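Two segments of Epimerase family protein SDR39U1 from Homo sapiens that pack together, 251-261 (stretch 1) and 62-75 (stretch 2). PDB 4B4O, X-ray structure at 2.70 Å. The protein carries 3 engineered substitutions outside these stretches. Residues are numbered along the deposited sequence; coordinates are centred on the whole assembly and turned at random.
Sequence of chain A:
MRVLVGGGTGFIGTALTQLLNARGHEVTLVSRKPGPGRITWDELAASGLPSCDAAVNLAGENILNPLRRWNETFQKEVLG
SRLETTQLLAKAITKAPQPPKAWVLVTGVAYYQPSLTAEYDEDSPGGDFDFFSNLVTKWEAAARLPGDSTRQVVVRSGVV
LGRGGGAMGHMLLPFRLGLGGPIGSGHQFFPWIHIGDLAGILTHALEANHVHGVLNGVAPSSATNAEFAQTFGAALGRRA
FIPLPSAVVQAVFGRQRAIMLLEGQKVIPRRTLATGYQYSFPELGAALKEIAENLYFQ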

# COMPACT_ATOMS: atom_id res chain seq x y z
N ALA A 251 -16.75 6.31 -15.91
CA ALA A 251 -16.66 5.77 -17.25
C ALA A 251 -15.34 5.05 -17.43
O ALA A 251 -15.31 3.98 -18.02
CB ALA A 251 -16.78 6.87 -18.29
N VAL A 252 -14.25 5.63 -16.96
CA VAL A 252 -12.93 5.06 -17.23
C VAL A 252 -12.62 3.88 -16.32
O VAL A 252 -12.12 2.89 -16.78
CB VAL A 252 -11.80 6.11 -17.15
CG1 VAL A 252 -10.44 5.44 -17.27
CG2 VAL A 252 -11.96 7.15 -18.26
N PHE A 253 -12.96 4.00 -15.04
CA PHE A 253 -12.56 3.02 -14.04
C PHE A 253 -13.66 2.07 -13.59
O PHE A 253 -13.36 1.04 -12.97
CB PHE A 253 -12.04 3.74 -12.80
CG PHE A 253 -10.74 4.44 -13.03
CD1 PHE A 253 -9.57 3.72 -13.09
CD2 PHE A 253 -10.69 5.80 -13.20
CE1 PHE A 253 -8.37 4.34 -13.32
CE2 PHE A 253 -9.49 6.44 -13.43
CZ PHE A 253 -8.32 5.70 -13.48
N GLY A 254 -14.92 2.42 -13.85
CA GLY A 254 -16.07 1.66 -13.33
C GLY A 254 -16.54 2.14 -11.94
O GLY A 254 -15.75 2.66 -11.18
N ARG A 255 -17.82 1.92 -11.64
CA ARG A 255 -18.45 2.40 -10.41
C ARG A 255 -17.61 2.00 -9.21
O ARG A 255 -17.28 2.83 -8.34
CB ARG A 255 -19.89 1.86 -10.28
N GLN A 256 -17.21 0.73 -9.19
CA GLN A 256 -16.61 0.11 -8.00
C GLN A 256 -15.22 0.67 -7.69
O GLN A 256 -14.92 0.97 -6.55
CB GLN A 256 -16.56 -1.41 -8.16
CG GLN A 256 -17.27 -2.17 -7.05
N ARG A 257 -14.36 0.79 -8.70
CA ARG A 257 -13.04 1.40 -8.48
C ARG A 257 -13.11 2.90 -8.27
O ARG A 257 -12.30 3.47 -7.55
CB ARG A 257 -12.11 1.15 -9.67
CG ARG A 257 -11.43 -0.19 -9.66
CD ARG A 257 -10.33 -0.24 -10.68
NE ARG A 257 -10.87 -0.23 -12.04
CZ ARG A 257 -10.14 -0.43 -13.13
NH1 ARG A 257 -8.82 -0.61 -13.06
NH2 ARG A 257 -10.74 -0.47 -14.31
N ALA A 258 -14.08 3.53 -8.93
CA ALA A 258 -14.27 4.97 -8.83
C ALA A 258 -14.37 5.40 -7.35
O ALA A 258 -14.00 6.53 -7.01
CB ALA A 258 -15.49 5.40 -9.62
N ILE A 259 -14.88 4.51 -6.50
CA ILE A 259 -15.01 4.74 -5.06
C ILE A 259 -13.67 5.16 -4.48
O ILE A 259 -13.59 6.07 -3.65
CB ILE A 259 -15.54 3.48 -4.33
CG1 ILE A 259 -17.08 3.42 -4.42
CG2 ILE A 259 -15.14 3.44 -2.88
CD1 ILE A 259 -17.74 2.06 -4.10
N MSE A 260 -12.61 4.53 -4.95
CA MSE A 260 -11.26 4.81 -4.44
C MSE A 260 -10.79 6.17 -4.84
O MSE A 260 -9.86 6.69 -4.22
CB MSE A 260 -10.27 3.78 -5.00
CG MSE A 260 -10.42 2.46 -4.25
SE MSE A 260 -9.33 1.09 -5.13
CE MSE A 260 -10.41 1.38 -6.73
N LEU A 261 -11.40 6.76 -5.87
CA LEU A 261 -10.97 8.07 -6.38
C LEU A 261 -11.91 9.21 -5.95
O LEU A 261 -11.45 10.30 -5.60
CB LEU A 261 -10.85 8.03 -7.92
CG LEU A 261 -9.63 7.39 -8.60
CD1 LEU A 261 -9.58 5.93 -8.20
CD2 LEU A 261 -9.67 7.47 -10.12
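Stretch 2 62-75: NILNPLRRWNETFQ

What form does stretch 2 take as it meets stretch 1? It is mostly an irregular loop, with a type I beta turn from Asn 65 to Arg 68 closed by the backbone bond from Arg 68 N to Asn 65 O at 3.1 Å, and it becomes helical at Glu 72. Asn 71 caps that helix, its OD1 accepting from Phe 74 N at 2.9 Å. The CA atoms of Phe 253 and Pro 66 lie 6.2 Å apart and those of Arg 257 and Leu 64 7.4 Å apart; over these two pairs the chains run in opposite senses.

Where does the loop touch the first helical segment, at Val 252 and Phe 253? The turn residue Pro 66 lies here, its CB 4.4 Å from Val 252 CG1 and 4.0 Å from Phe 253 CE1, a small apolar patch. CA-to-CB of Phe 253 points sideways, but with chi1 in the m well the end of the side chain comes nearer to the loop. Its ring presents an edge to the backbone of Leu 64, with CE1 3.3 Å from Leu 64 O. The modelled part of the Leu 64 side chain, CB alone, points away, so its main chain makes this approach.

How does the chain pass from Phe 253 to the next helical segment beside Trp 70? Gly 254 leaves helical geometry with positive phi, and its backbone angles would jam a CB against the carbonyl O of Phe 253; an ideal CB would also lie 3.5 Å from Trp 70 CB. Trp 70 packs close to this bend, with its CB 4.0 Å from Phe 253 O. Two residues on, CA-to-CB of Gln 256 points toward the loop, and its CB lies 3.8 Å from Trp 70 NE1, although its side chain is modelled only to CG.

What makes Arg 257 the centre of the contact? Its guanidinium reaches a set of main-chain carbonyls that the bent loop turns toward it. NH1 donates to Ile 63 O at 2.8 Å and to Asn 65 O at 3.1 Å, while NH2 donates to Arg 68 O at 2.8 Å; all three acceptors lie near the guanidinium plane. Within its own stretch, NE bonds to Phe 253 O at 2.9 Å, which helps hold the group in place. Trp 70 CE3, 3.7 Å from Arg 257 NE, and Phe 74 CE2, 3.9 Å from Arg 257 NH1, lie over one face of the guanidinium, and Arg 257 CG makes a CH-pi contact over the six-membered ring of Trp 70.

Does the contact continue beyond Arg 257? Only lightly: Ala 258 and Ile 259 are out of reach, but CA-to-CB of the selenomethionine Met 260 points toward the loop, and Met 260 SE lies 4.1 Å from Ile 63 CG2.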

# COMPACT_ATOMS: atom_id res chain seq x y z
N ASN A 62 -2.34 -5.25 -10.18
CA ASN A 62 -2.58 -3.83 -10.03
C ASN A 62 -4.05 -3.41 -10.23
O ASN A 62 -4.63 -3.64 -11.30
CB ASN A 62 -1.73 -3.02 -11.01
CG ASN A 62 -1.65 -1.56 -10.62
OD1 ASN A 62 -2.39 -0.73 -11.14
ND2 ASN A 62 -0.81 -1.26 -9.62
N ILE A 63 -4.62 -2.80 -9.21
CA ILE A 63 -6.04 -2.50 -9.19
C ILE A 63 -6.39 -1.30 -10.07
O ILE A 63 -7.32 -1.36 -10.87
CB ILE A 63 -6.52 -2.24 -7.75
CG1 ILE A 63 -6.40 -3.53 -6.92
CG2 ILE A 63 -7.95 -1.74 -7.72
CD1 ILE A 63 -6.68 -3.41 -5.43
N LEU A 64 -5.65 -0.20 -9.89
CA LEU A 64 -5.98 1.07 -10.58
C LEU A 64 -5.80 1.01 -12.10
O LEU A 64 -6.44 1.74 -12.82
CB LEU A 64 -5.16 2.25 -10.00
N ASN A 65 -4.94 0.11 -12.58
CA ASN A 65 -4.68 -0.11 -14.02
C ASN A 65 -5.85 0.20 -14.98
O ASN A 65 -6.67 -0.68 -15.29
CB ASN A 65 -4.19 -1.54 -14.21
CG ASN A 65 -3.80 -1.85 -15.64
OD1 ASN A 65 -3.91 -1.02 -16.57
ND2 ASN A 65 -3.31 -3.07 -15.82
N PRO A 66 -5.90 1.44 -15.49
CA PRO A 66 -6.96 1.85 -16.44
C PRO A 66 -7.07 1.06 -17.73
O PRO A 66 -8.09 1.13 -18.43
CB PRO A 66 -6.58 3.29 -16.79
CG PRO A 66 -5.13 3.40 -16.46
CD PRO A 66 -4.93 2.52 -15.26
N LEU A 67 -6.01 0.32 -18.07
CA LEU A 67 -6.02 -0.49 -19.30
C LEU A 67 -6.83 -1.80 -19.17
O LEU A 67 -7.03 -2.51 -20.15
CB LEU A 67 -4.57 -0.79 -19.75
CG LEU A 67 -3.74 0.26 -20.50
CD1 LEU A 67 -2.30 0.11 -19.98
CD2 LEU A 67 -3.89 0.12 -22.02
N ARG A 68 -7.29 -2.12 -17.96
CA ARG A 68 -8.17 -3.28 -17.78
C ARG A 68 -9.55 -2.86 -17.30
O ARG A 68 -9.68 -2.05 -16.38
CB ARG A 68 -7.53 -4.29 -16.84
CG ARG A 68 -6.39 -5.04 -17.52
CD ARG A 68 -5.99 -6.31 -16.78
NE ARG A 68 -6.88 -7.45 -17.05
CZ ARG A 68 -6.88 -8.60 -16.36
NH1 ARG A 68 -6.03 -8.79 -15.34
NH2 ARG A 68 -7.73 -9.58 -16.69
N ARG A 69 -10.57 -3.40 -17.95
CA ARG A 69 -11.97 -3.12 -17.63
C ARG A 69 -12.29 -3.89 -16.37
O ARG A 69 -11.80 -4.98 -16.16
CB ARG A 69 -12.92 -3.51 -18.79
N TRP A 70 -13.11 -3.31 -15.52
CA TRP A 70 -13.48 -3.96 -14.27
C TRP A 70 -14.52 -5.03 -14.49
O TRP A 70 -15.69 -4.86 -14.15
CB TRP A 70 -13.99 -2.92 -13.26
CG TRP A 70 -14.16 -3.51 -11.90
CD1 TRP A 70 -15.34 -3.91 -11.29
CD2 TRP A 70 -13.11 -3.83 -10.96
NE1 TRP A 70 -15.09 -4.42 -10.04
CE2 TRP A 70 -13.76 -4.40 -9.79
CE3 TRP A 70 -11.73 -3.70 -10.96
CZ2 TRP A 70 -13.06 -4.80 -8.69
CZ3 TRP A 70 -11.02 -4.11 -9.83
CH2 TRP A 70 -11.67 -4.64 -8.72
N ASN A 71 -14.12 -6.16 -15.04
CA ASN A 71 -15.04 -7.30 -15.18
C ASN A 71 -14.78 -8.36 -14.08
O ASN A 71 -13.89 -8.21 -13.25
CB ASN A 71 -14.97 -7.92 -16.58
CG ASN A 71 -13.61 -8.48 -16.93
OD1 ASN A 71 -12.69 -8.52 -16.13
ND2 ASN A 71 -13.48 -8.93 -18.15
N GLU A 72 -15.57 -9.42 -14.12
CA GLU A 72 -15.47 -10.50 -13.16
C GLU A 72 -14.10 -11.19 -13.22
O GLU A 72 -13.57 -11.59 -12.20
CB GLU A 72 -16.59 -11.53 -13.41
CG GLU A 72 -16.98 -12.33 -12.19
CD GLU A 72 -17.58 -13.69 -12.54
OE1 GLU A 72 -18.53 -13.77 -13.37
OE2 GLU A 72 -17.08 -14.70 -11.97
N THR A 73 -13.55 -11.33 -14.42
CA THR A 73 -12.26 -11.99 -14.60
C THR A 73 -11.17 -11.23 -13.88
O THR A 73 -10.34 -11.84 -13.18
CB THR A 73 -11.88 -12.09 -16.09
OG1 THR A 73 -12.85 -12.86 -16.78
CG2 THR A 73 -10.52 -12.74 -16.29
N PHE A 74 -11.17 -9.91 -14.05
CA PHE A 74 -10.16 -9.02 -13.46
C PHE A 74 -10.33 -8.94 -11.95
O PHE A 74 -9.37 -8.88 -11.18
CB PHE A 74 -10.25 -7.63 -14.08
CG PHE A 74 -9.25 -6.65 -13.54
CD1 PHE A 74 -7.92 -6.94 -13.53
CD2 PHE A 74 -9.65 -5.43 -13.04
CE1 PHE A 74 -6.99 -6.04 -13.02
CE2 PHE A 74 -8.73 -4.52 -12.53
CZ PHE A 74 -7.39 -4.82 -12.51
N GLN A 75 -11.59 -8.91 -11.54
CA GLN A 75 -11.98 -9.02 -10.15
C GLN A 75 -11.38 -10.28 -9.52
O GLN A 75 -10.80 -10.23 -8.45
CB GLN A 75 -13.51 -9.07 -10.07
CG GLN A 75 -14.08 -8.11 -9.08
CD GLN A 75 -15.53 -7.76 -9.33
OE1 GLN A 75 -15.95 -7.52 -10.48
NE2 GLN A 75 -16.30 -7.69 -8.25